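Local coordinates for glutathione S-transferase (Bombyx mori, PDB 5ZFG), which probably conjugates glutathione to electrophilic compounds, as GST-superfamily enzymes do, and metabolises the insecticide diazinon, at residues L3-V8 with P55-E60. Residues are numbered along the deposited sequence; the frame is centred on the assembly and turned at random. Where two conformers were deposited one is given.
Sequences LKLYAV and PVLDDE
Lys4 and Asp58 form a hydrogen-bonded antiparallel pair. Asp58 N gives a nearly straight bond to Lys4 O (2.7 Å, 178° at the hydrogen), and Lys4 N returns one to Asp58 O. Tyr6 and Val56 make the second such pair, with Tyr6 N 2.9 Å from Val56 O and Val56 N bonded back to Tyr6 O. These bonds join the two central strands of the thioredoxin-like N-terminal domain of a glutathione S-transferase. Strand 3-7 also pairs with strand 29-32 on its other edge. Pro55, preceded by a cis peptide bond, leads into strand 56-59; this is the cis-proline position of the thioredoxin fold.

One face of the sheet carries Lys4, Tyr6, Val56 and Asp58. A water links the polar ends of two of them, 2.7 Å from Tyr6 OH and donating to Asp58 OD2 at 2.6 Å. The other carboxylate oxygen, Asp58 OD1, accepts from Gly61 N. Val56 lies alongside Tyr6, with CG1 3.6 Å from Tyr6 CB. Val56 O sits at the edge of the Tyr6 ring, in its plane. Tyr45 and Met48 of helix 43-48 pack on both side chains.

The opposite face is apolar at Leu3, Leu5 and Leu57, and helices 12-23 and 67-78 lie against it. Leu57 CD1 reaches between the other two leucines, touching Leu3 CD1 and Leu5 CD1. An alanine at Leu57 would probably leave a gap between these methyls and helix 67-78, where Ile70 and Ile74 would lose a partner. Asp59 OD2 is bonded to the hydroxyls of Tyr73 and Tyr78. With its CG anti to the backbone N (chi1 -177°), Leu3 brings CD1 across to Asp59, 3.5 Å from Asp59 CB.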
ATOM      1  N   LEU B   3       0.084  22.507  10.043  1.00 20.33           N
ATOM      2  CA  LEU B   3       0.014  21.091   9.699  1.00 20.68           C
ATOM      3  C   LEU B   3       0.256  20.245  10.945  1.00 16.92           C
ATOM      4  O   LEU B   3       1.245  20.443  11.653  1.00 17.47           O
ATOM      5  CB  LEU B   3       1.057  20.783   8.633  1.00 23.20           C
ATOM      6  CG  LEU B   3       1.201  19.399   8.003  1.00 19.12           C
ATOM      7  CD1 LEU B   3      -0.106  19.009   7.357  1.00 18.50           C
ATOM      8  CD2 LEU B   3       2.283  19.430   6.965  1.00 20.58           C
ATOM      9  N   LYS B   4      -0.634  19.290  11.209  1.00 13.07           N
ATOM     10  CA  LYS B   4      -0.619  18.542  12.461  1.00 13.34           C
ATOM     11  C   LYS B   4      -0.471  17.054  12.178  1.00  9.22           C
ATOM     12  O   LYS B   4      -1.212  16.503  11.356  1.00 10.85           O
ATOM     13  CB  LYS B   4      -1.898  18.796  13.252  1.00 13.76           C
ATOM     14  CG  LYS B   4      -2.082  20.272  13.678  1.00 18.78           C
ATOM     15  CD  LYS B   4      -3.297  20.429  14.576  1.00 26.55           C
ATOM     16  CE  LYS B   4      -3.725  21.882  14.683  1.00 35.52           C
ATOM     17  NZ  LYS B   4      -4.744  22.035  15.758  1.00 39.72           N
ATOM     18  N   LEU B   5       0.469  16.409  12.866  1.00  7.09           N
ATOM     19  CA  LEU B   5       0.673  14.964  12.745  1.00  7.13           C
ATOM     20  C   LEU B   5       0.394  14.282  14.075  1.00  8.77           C
ATOM     21  O   LEU B   5       1.082  14.541  15.069  1.00  7.98           O
ATOM     22  CB  LEU B   5       2.095  14.638  12.294  1.00  7.35           C
ATOM     23  CG  LEU B   5       2.372  13.149  12.127  1.00  7.52           C
ATOM     24  CD1 LEU B   5       1.637  12.616  10.894  1.00 10.27           C
ATOM     25  CD2 LEU B   5       3.874  12.895  12.007  1.00 10.60           C
ATOM     26  N   TYR B   6      -0.577  13.376  14.072  1.00  4.34           N
ATOM     27  CA  TYR B   6      -0.859  12.518  15.218  1.00  7.48           C
ATOM     28  C   TYR B   6      -0.059  11.229  15.071  1.00  7.44           C
ATOM     29  O   TYR B   6      -0.269  10.473  14.119  1.00  7.73           O
ATOM     30  CB  TYR B   6      -2.360  12.245  15.313  1.00  7.28           C
ATOM     31  CG  TYR B   6      -3.143  13.518  15.574  1.00 10.21           C
ATOM     32  CD1 TYR B   6      -3.542  13.852  16.860  1.00 13.26           C
ATOM     33  CD2 TYR B   6      -3.438  14.409  14.542  1.00  9.72           C
ATOM     34  CE1 TYR B   6      -4.239  15.021  17.111  1.00 14.34           C
ATOM     35  CE2 TYR B   6      -4.140  15.591  14.783  1.00 13.49           C
ATOM     36  CZ  TYR B   6      -4.540  15.887  16.073  1.00 13.81           C
ATOM     37  OH  TYR B   6      -5.229  17.061  16.337  1.00 15.18           O
ATOM     38  N   ALA B   7       0.873  10.995  15.995  1.00  4.96           N
ATOM     39  CA  ALA B   7       1.892   9.962  15.835  1.00  8.38           C
ATOM     40  C   ALA B   7       2.141   9.277  17.174  1.00  9.35           C
ATOM     41  O   ALA B   7       1.705   9.762  18.221  1.00 10.31           O
ATOM     42  CB  ALA B   7       3.203  10.565  15.300  1.00 13.84           C
ATOM     43  N   VAL B   8       2.866   8.148  17.144  1.00  8.46           N
ATOM     44  CA  VAL B   8       3.299   7.462  18.355  0.63  8.34           C
ATOM     45  C   VAL B   8       4.816   7.300  18.309  1.00 12.53           C
ATOM     46  O   VAL B   8       5.396   7.042  17.247  1.00  9.23           O
ATOM     47  CB  VAL B   8       2.566   6.107  18.533  0.63 11.10           C
ATOM     48  CG1 VAL B   8       3.035   5.049  17.522  0.63  8.23           C
ATOM     49  CG2 VAL B   8       2.708   5.606  19.961  0.63 11.03           C
ATOM     50  N   PRO B  55      -0.133   6.682  12.116  1.00  5.98           N
ATOM     51  CA  PRO B  55      -0.463   8.104  12.248  1.00  6.37           C
ATOM     52  C   PRO B  55      -1.674   8.601  11.454  1.00  7.40           C
ATOM     53  O   PRO B  55      -2.219   7.894  10.600  1.00  8.06           O
ATOM     54  CB  PRO B  55       0.811   8.779  11.733  1.00  7.12           C
ATOM     55  CG  PRO B  55       1.250   7.880  10.616  1.00  7.48           C
ATOM     56  CD  PRO B  55       0.974   6.480  11.154  1.00  5.46           C
ATOM     57  N   VAL B  56      -2.063   9.853  11.712  1.00  5.14           N
ATOM     58  CA  VAL B  56      -3.003  10.570  10.851  1.00  6.89           C
ATOM     59  C   VAL B  56      -2.537  12.017  10.753  1.00  6.70           C
ATOM     60  O   VAL B  56      -2.021  12.580  11.722  1.00  6.79           O
ATOM     61  CB  VAL B  56      -4.465  10.454  11.355  1.00  8.09           C
ATOM     62  CG1 VAL B  56      -4.657  11.066  12.757  1.00  7.96           C
ATOM     63  CG2 VAL B  56      -5.445  11.057  10.347  1.00 10.58           C
ATOM     64  N   LEU B  57      -2.660  12.590   9.560  1.00  5.99           N
ATOM     65  CA  LEU B  57      -2.282  13.974   9.281  1.00  6.04           C
ATOM     66  C   LEU B  57      -3.520  14.849   9.220  1.00  9.78           C
ATOM     67  O   LEU B  57      -4.539  14.459   8.647  1.00 11.27           O
ATOM     68  CB  LEU B  57      -1.525  14.053   7.951  1.00  8.20           C
ATOM     69  CG  LEU B  57      -0.876  15.377   7.554  1.00 12.17           C
ATOM     70  CD1 LEU B  57       0.433  15.590   8.302  1.00 12.31           C
ATOM     71  CD2 LEU B  57      -0.652  15.412   6.037  1.00  7.82           C
ATOM     72  N   ASP B  58      -3.430  16.039   9.813  1.00  6.79           N
ATOM     73  CA  ASP B  58      -4.453  17.069   9.673  1.00 11.49           C
ATOM     74  C   ASP B  58      -3.809  18.270   8.984  1.00 11.45           C
ATOM     75  O   ASP B  58      -3.005  18.986   9.593  1.00 13.45           O
ATOM     76  CB  ASP B  58      -5.039  17.444  11.034  1.00 11.14           C
ATOM     77  CG  ASP B  58      -5.988  18.645  10.963  1.00 23.28           C
ATOM     78  OD1 ASP B  58      -6.273  19.150   9.854  1.00 15.57           O
ATOM     79  OD2 ASP B  58      -6.449  19.081  12.039  1.00 24.78           O
ATOM     80  N   ASP B  59      -4.154  18.476   7.716  1.00 13.32           N
ATOM     81  CA  ASP B  59      -3.639  19.594   6.918  1.00 15.69           C
ATOM     82  C   ASP B  59      -4.798  20.565   6.731  1.00 16.61           C
ATOM     83  O   ASP B  59      -5.600  20.429   5.804  1.00 17.17           O
ATOM     84  CB  ASP B  59      -3.067  19.134   5.570  1.00 17.92           C
ATOM     85  CG  ASP B  59      -2.242  20.224   4.888  1.00 20.72           C
ATOM     86  OD1 ASP B  59      -2.126  21.336   5.468  1.00 21.00           O
ATOM     87  OD2 ASP B  59      -1.704  19.985   3.785  1.00 19.15           O
ATOM     88  N   GLU B  60      -4.902  21.533   7.642  1.00 25.80           N
ATOM     89  CA  GLU B  60      -5.923  22.576   7.544  1.00 27.42           C
ATOM     90  C   GLU B  60      -7.319  21.968   7.409  1.00 20.78           C
ATOM     91  O   GLU B  60      -8.171  22.466   6.677  1.00 24.26           O
ATOM     92  CB  GLU B  60      -5.606  23.517   6.375  1.00 28.54           C
ATOM     93  CG  GLU B  60      -6.350  24.838   6.363  1.00 39.04           C
ATOM     94  CD  GLU B  60      -5.816  25.800   5.313  1.00 50.81           C
ATOM     95  OE1 GLU B  60      -6.151  27.003   5.383  1.00 58.29           O
ATOM     96  OE2 GLU B  60      -5.066  25.355   4.416  1.00 47.87           O
TER
HETATM   97  O   HOH W   1      -6.679  18.405  14.548  1.00 22.45           O